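Local coordinates for E3 ubiquitin-protein ligase TRIM65 (Homo sapiens, PDB 7JL4) that acts as an E3 ubiquitin ligase in innate immunity, autophagy and inflammation, and is represented here by its C-terminal PRY-SPRY (B30.2) domain, at residues E58-V62 / H101-I105; V84-Y90 / S110-V116. Residues are numbered along the deposited sequence.

How the contacts relate
Both contacts reach the same six-stranded antiparallel sheet of the PRY-SPRY sandwich; contact 2 lies within it, contact 1 at its edge. Contact 2 joins two inner strands and is buried; its centre is about 6 Å from the centre of the chain. The centre of contact 1 is about 12 Å from that point, and this contact is only partly buried. It sets the start of edge strand 61-63 against the loop that links the two strands of contact 2. Contact 2 is a regular backbone ladder, whereas contact 1 has one backbone hydrogen bond and otherwise relies on side chains. The two contacts also touch: OD2 of D103 lies 2.7 Å from OG1 of T85, a probable hydrogen bond.

Contact 1: residues E58-V62 / H101-I105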
loop_
_atom_site.group_PDB
_atom_site.type_symbol
_atom_site.label_atom_id
_atom_site.label_comp_id
_atom_site.label_asym_id
_atom_site.label_seq_id
_atom_site.Cartn_x
_atom_site.Cartn_y
_atom_site.Cartn_z
ATOM N N GLU A 58 9.383 -13.229 2.084
ATOM C CA GLU A 58 8.775 -14.551 1.948
ATOM C C GLU A 58 7.255 -14.456 1.978
ATOM O O GLU A 58 6.556 -15.247 1.329
ATOM C CB GLU A 58 9.271 -15.471 3.070
ATOM C CG GLU A 58 10.775 -15.726 3.040
ATOM C CD GLU A 58 11.257 -16.603 4.177
ATOM O OE1 GLU A 58 10.431 -17.003 5.029
ATOM O OE2 GLU A 58 12.471 -16.889 4.221
ATOM N N LEU A 59 6.738 -13.504 2.747
ATOM C CA LEU A 59 5.367 -13.063 2.627
ATOM C C LEU A 59 5.097 -12.614 1.199
ATOM O O LEU A 59 6.010 -12.376 0.418
ATOM C CB LEU A 59 5.125 -11.911 3.593
ATOM C CG LEU A 59 5.488 -12.380 5.013
ATOM C CD1 LEU A 59 5.669 -11.187 5.943
ATOM C CD2 LEU A 59 4.461 -13.332 5.559
ATOM N N TRP A 60 3.823 -12.488 0.854
ATOM C CA TRP A 60 3.456 -12.054 -0.497
ATOM C C TRP A 60 3.452 -10.526 -0.546
ATOM O O TRP A 60 2.417 -9.886 -0.747
ATOM C CB TRP A 60 2.100 -12.635 -0.885
ATOM C CG TRP A 60 2.115 -14.120 -0.966
ATOM C CD1 TRP A 60 3.207 -14.905 -1.147
ATOM C CD2 TRP A 60 0.987 -15.007 -0.869
ATOM N NE1 TRP A 60 2.837 -16.234 -1.169
ATOM C CE2 TRP A 60 1.481 -16.322 -0.989
ATOM C CE3 TRP A 60 -0.388 -14.817 -0.682
ATOM C CZ2 TRP A 60 0.645 -17.447 -0.948
ATOM C CZ3 TRP A 60 -1.216 -15.939 -0.623
ATOM C CH2 TRP A 60 -0.693 -17.233 -0.763
ATOM N N GLN A 61 4.652 -9.940 -0.387
ATOM C CA GLN A 61 4.778 -8.499 -0.165
ATOM C C GLN A 61 5.935 -7.892 -0.957
ATOM O O GLN A 61 6.854 -8.576 -1.429
ATOM C CB GLN A 61 4.956 -8.160 1.335
ATOM C CG GLN A 61 3.702 -8.505 2.159
ATOM C CD GLN A 61 3.879 -8.378 3.664
ATOM O OE1 GLN A 61 4.845 -7.789 4.175
ATOM N NE2 GLN A 61 2.957 -8.953 4.384
ATOM N N VAL A 62 5.864 -6.569 -1.096
ATOM C CA VAL A 62 6.924 -5.788 -1.723
ATOM C C VAL A 62 6.806 -4.388 -1.145
ATOM O O VAL A 62 5.699 -3.929 -0.850
ATOM C CB VAL A 62 6.778 -5.783 -3.262
ATOM C CG1 VAL A 62 5.399 -5.259 -3.643
ATOM C CG2 VAL A 62 7.905 -4.932 -3.921
ATOM N N HIS A 101 0.137 -17.369 7.958
ATOM C CA HIS A 101 -0.268 -16.087 7.395
ATOM C C HIS A 101 0.748 -15.626 6.353
ATOM O O HIS A 101 1.950 -15.853 6.499
ATOM C CB HIS A 101 -0.429 -15.032 8.505
ATOM C CG HIS A 101 -1.263 -15.495 9.666
ATOM N ND1 HIS A 101 -2.555 -15.955 9.518
ATOM C CD2 HIS A 101 -0.987 -15.580 10.991
ATOM C CE1 HIS A 101 -3.037 -16.316 10.697
ATOM N NE2 HIS A 101 -2.104 -16.099 11.609
ATOM N N THR A 102 0.254 -14.992 5.287
ATOM C CA THR A 102 1.093 -14.503 4.192
ATOM C C THR A 102 1.171 -12.987 4.144
ATOM O O THR A 102 1.880 -12.441 3.288
ATOM C CB THR A 102 0.568 -15.006 2.841
ATOM O OG1 THR A 102 -0.735 -14.446 2.614
ATOM C CG2 THR A 102 0.469 -16.542 2.831
ATOM N N ASP A 103 0.441 -12.298 5.016
ATOM C CA ASP A 103 0.378 -10.835 5.065
ATOM C C ASP A 103 0.655 -10.445 6.506
ATOM O O ASP A 103 -0.038 -10.922 7.415
ATOM C CB ASP A 103 -1.027 -10.380 4.621
ATOM C CG ASP A 103 -1.231 -8.860 4.610
ATOM O OD1 ASP A 103 -0.286 -8.062 4.839
ATOM O OD2 ASP A 103 -2.397 -8.465 4.350
ATOM N N ASN A 104 1.687 -9.634 6.745
ATOM C CA ASN A 104 1.921 -9.168 8.108
ATOM C C ASN A 104 1.761 -7.656 8.247
ATOM O O ASN A 104 2.147 -7.097 9.285
ATOM C CB ASN A 104 3.294 -9.642 8.617
ATOM C CG ASN A 104 4.456 -8.885 7.982
ATOM O OD1 ASN A 104 4.261 -8.040 7.097
ATOM N ND2 ASN A 104 5.673 -9.161 8.459
ATOM N N ILE A 105 1.179 -6.987 7.247
ATOM C CA ILE A 105 1.047 -5.532 7.275
ATOM C C ILE A 105 -0.048 -5.150 8.269
ATOM O O ILE A 105 -1.210 -5.543 8.115
ATOM C CB ILE A 105 0.749 -4.975 5.873
ATOM C CG1 ILE A 105 1.861 -5.350 4.892
ATOM C CG2 ILE A 105 0.610 -3.430 5.926
ATOM C CD1 ILE A 105 1.494 -5.133 3.417
#
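A threonine methyl sits almost exactly over the six-membered ring of the W60 indole. CG2 of T102 is 3.7 Å from the centroid of that ring and 4° off its normal, a well-centred CH-pi contact. The backbones meet at the same place. N of W60 donates to O of T102 at 3.1 Å, and the CA atoms of L59 and T102 are 4.8 Å apart. W60 is the centre of an inverse gamma turn, closed by a weak bond from N of Q61 to O of L59. The chain kinks here and then enters edge strand 61-63 of the PRY-SPRY sandwich. Its partner, 101-105, has no regular structure and belongs to the long loop between strands 84-89 and 111-116. The loop contains an Asx turn, in which OD1 of D103 accepts from N of I105 at 3.0 Å. The other carboxylate oxygen of D103 bonds to T85 and forms a salt bridge with R107. L59 and Q61 reach across to the loop. CB of L59 packs 3.3 Å from O of T102, and its CD1 lies 3.2 Å from ND2 of N104, which bonds to O of P94. CB of Q61 points toward the loop, and its side chain lies beside D103 and N104. OG1 of T102, 3.3 Å from CE3 of W60, hydrogen-bonds to W179 on the adjacent strand 175-180.

Contact 2: residues V84-Y90 / S110-V116; sequences VTLGVSY and SSWGLCV. Unlike the reference sequence in segment 110-116: S110 (reference Cys).
This is an antiparallel pairing of two inner strands, 84-89 and 111-116, in the six-stranded sheet of the domain. Their axes approach to 4.5 Å, with N-to-C directions at 164°. Both backbones are extended. L86/L114 and V88/W112 are hydrogen-bonded pairs. T85/C115, G87/G113 and S89/S111 are non-hydrogen-bonded pairs, with CA atoms 3.9-4.1 Å apart. L86 N to L114 O is 3.0 Å, L114 N to L86 O 2.8 Å, and V88 N to W112 O and W112 N to V88 O are both 3.0 Å. V116 N also donates to V84 O (2.9 Å), and just past the strands Y90 N donates to S110 O (2.8 Å). In the SPRY beta-sandwich, the face with V84, L86, V88, W112, L114 and V116 turns inward: L86 and V88 meet M142 of the other sheet. The opposite face has T85, S89, S111 and C115; G87 and G113 pair without side chains. A CB on G87 would clash with O of W112. W112 (chi1 m, chi2 -104°) points its edge at the face of Y90 (chi1 m), T-shaped, the Y90 ring and W112 six-membered ring having centroids 5.4 Å apart and planes at 82°. S110 replaces the reference cysteine; its CB is 4.0 Å from CD2 of Y90, whose OH bonds to N of N171.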
loop_
_atom_site.group_PDB
_atom_site.type_symbol
_atom_site.label_atom_id
_atom_site.label_comp_id
_atom_site.label_asym_id
_atom_site.label_seq_id
_atom_site.Cartn_x
_atom_site.Cartn_y
_atom_site.Cartn_z
ATOM N N VAL A 84 -5.787 -7.166 -1.917
ATOM C CA VAL A 84 -4.505 -6.493 -1.795
ATOM C C VAL A 84 -4.504 -5.736 -0.475
ATOM O O VAL A 84 -5.562 -5.405 0.074
ATOM C CB VAL A 84 -4.239 -5.535 -2.988
ATOM C CG1 VAL A 84 -4.272 -6.314 -4.309
ATOM C CG2 VAL A 84 -5.266 -4.421 -3.025
ATOM N N THR A 85 -3.299 -5.443 0.035
ATOM C CA THR A 85 -3.149 -4.639 1.244
ATOM C C THR A 85 -2.188 -3.502 0.942
ATOM O O THR A 85 -1.140 -3.725 0.332
ATOM C CB THR A 85 -2.608 -5.436 2.440
ATOM O OG1 THR A 85 -3.473 -6.534 2.729
ATOM C CG2 THR A 85 -2.499 -4.533 3.711
ATOM N N LEU A 86 -2.557 -2.295 1.359
ATOM C CA LEU A 86 -1.748 -1.092 1.171
ATOM C C LEU A 86 -1.381 -0.557 2.544
ATOM O O LEU A 86 -2.266 -0.351 3.380
ATOM C CB LEU A 86 -2.539 -0.010 0.416
ATOM C CG LEU A 86 -2.977 -0.121 -1.050
ATOM C CD1 LEU A 86 -3.932 -1.271 -1.278
ATOM C CD2 LEU A 86 -3.719 1.164 -1.348
ATOM N N GLY A 87 -0.097 -0.279 2.767
ATOM C CA GLY A 87 0.300 0.122 4.102
ATOM C C GLY A 87 1.625 0.854 4.133
ATOM O O GLY A 87 2.230 1.145 3.099
ATOM N N VAL A 88 2.059 1.162 5.354
ATOM C CA VAL A 88 3.391 1.702 5.616
ATOM C C VAL A 88 3.970 0.977 6.824
ATOM O O VAL A 88 3.228 0.476 7.679
ATOM C CB VAL A 88 3.348 3.221 5.868
ATOM C CG1 VAL A 88 2.947 3.948 4.579
ATOM C CG2 VAL A 88 2.400 3.543 6.996
ATOM N N SER A 89 5.303 0.917 6.899
ATOM C CA SER A 89 5.968 0.235 8.005
ATOM C C SER A 89 7.247 0.952 8.396
ATOM O O SER A 89 7.880 1.623 7.579
ATOM C CB SER A 89 6.358 -1.207 7.653
ATOM O OG SER A 89 7.367 -1.209 6.640
ATOM N N TYR A 90 7.648 0.737 9.655
ATOM C CA TYR A 90 8.980 1.062 10.110
ATOM C C TYR A 90 9.956 0.082 9.469
ATOM O O TYR A 90 9.539 -0.950 8.934
ATOM C CB TYR A 90 9.056 0.956 11.630
ATOM C CG TYR A 90 8.278 2.011 12.381
ATOM C CD1 TYR A 90 8.066 3.291 11.839
ATOM C CD2 TYR A 90 7.771 1.735 13.649
ATOM C CE1 TYR A 90 7.356 4.280 12.563
ATOM C CE2 TYR A 90 7.084 2.696 14.379
ATOM C CZ TYR A 90 6.858 3.950 13.840
ATOM O OH TYR A 90 6.164 4.850 14.623
ATOM N N SER A 110 4.564 -2.080 14.248
ATOM C CA SER A 110 5.483 -1.346 13.361
ATOM C C SER A 110 4.893 -1.037 11.993
ATOM O O SER A 110 5.592 -0.465 11.137
ATOM C CB SER A 110 6.794 -2.130 13.195
ATOM O OG SER A 110 6.533 -3.401 12.601
ATOM N N SER A 111 3.623 -1.363 11.764
ATOM C CA SER A 111 3.033 -1.133 10.460
ATOM C C SER A 111 1.548 -0.862 10.595
ATOM O O SER A 111 0.919 -1.166 11.617
ATOM C CB SER A 111 3.303 -2.318 9.534
ATOM O OG SER A 111 2.758 -3.492 10.077
ATOM N N TRP A 112 1.000 -0.269 9.544
ATOM C CA TRP A 112 -0.405 0.115 9.476
ATOM C C TRP A 112 -0.860 -0.182 8.055
ATOM O O TRP A 112 -0.123 0.112 7.111
ATOM C CB TRP A 112 -0.562 1.640 9.749
ATOM C CG TRP A 112 -0.213 2.112 11.143
ATOM C CD1 TRP A 112 -1.089 2.454 12.138
ATOM C CD2 TRP A 112 1.106 2.345 11.675
ATOM N NE1 TRP A 112 -0.396 2.884 13.259
ATOM C CE2 TRP A 112 0.948 2.818 13.004
ATOM C CE3 TRP A 112 2.399 2.227 11.152
ATOM C CZ2 TRP A 112 2.037 3.145 13.821
ATOM C CZ3 TRP A 112 3.477 2.532 11.966
ATOM C CH2 TRP A 112 3.291 2.988 13.283
ATOM N N GLY A 113 -2.062 -0.726 7.873
ATOM C CA GLY A 113 -2.465 -1.107 6.529
ATOM C C GLY A 113 -3.968 -1.142 6.351
ATOM O O GLY A 113 -4.730 -1.093 7.319
ATOM N N LEU A 114 -4.386 -1.150 5.082
ATOM C CA LEU A 114 -5.790 -1.256 4.700
ATOM C C LEU A 114 -5.875 -2.394 3.705
ATOM O O LEU A 114 -5.305 -2.300 2.613
ATOM C CB LEU A 114 -6.317 0.031 4.052
ATOM C CG LEU A 114 -7.829 -0.011 3.769
ATOM C CD1 LEU A 114 -8.597 0.221 5.044
ATOM C CD2 LEU A 114 -8.246 1.002 2.719
ATOM N N CYS A 115 -6.565 -3.474 4.073
ATOM C CA CYS A 115 -6.712 -4.596 3.156
ATOM C C CYS A 115 -8.081 -4.514 2.475
ATOM O O CYS A 115 -9.105 -4.313 3.138
ATOM C CB CYS A 115 -6.515 -5.912 3.913
ATOM S SG CYS A 115 -6.898 -7.387 2.905
ATOM N N VAL A 116 -8.091 -4.604 1.148
ATOM C CA VAL A 116 -9.318 -4.545 0.372
ATOM C C VAL A 116 -9.774 -5.977 0.127
ATOM O O VAL A 116 -9.052 -6.773 -0.477
ATOM C CB VAL A 116 -9.099 -3.800 -0.950
ATOM C CG1 VAL A 116 -10.390 -3.699 -1.740
ATOM C CG2 VAL A 116 -8.527 -2.424 -0.648
#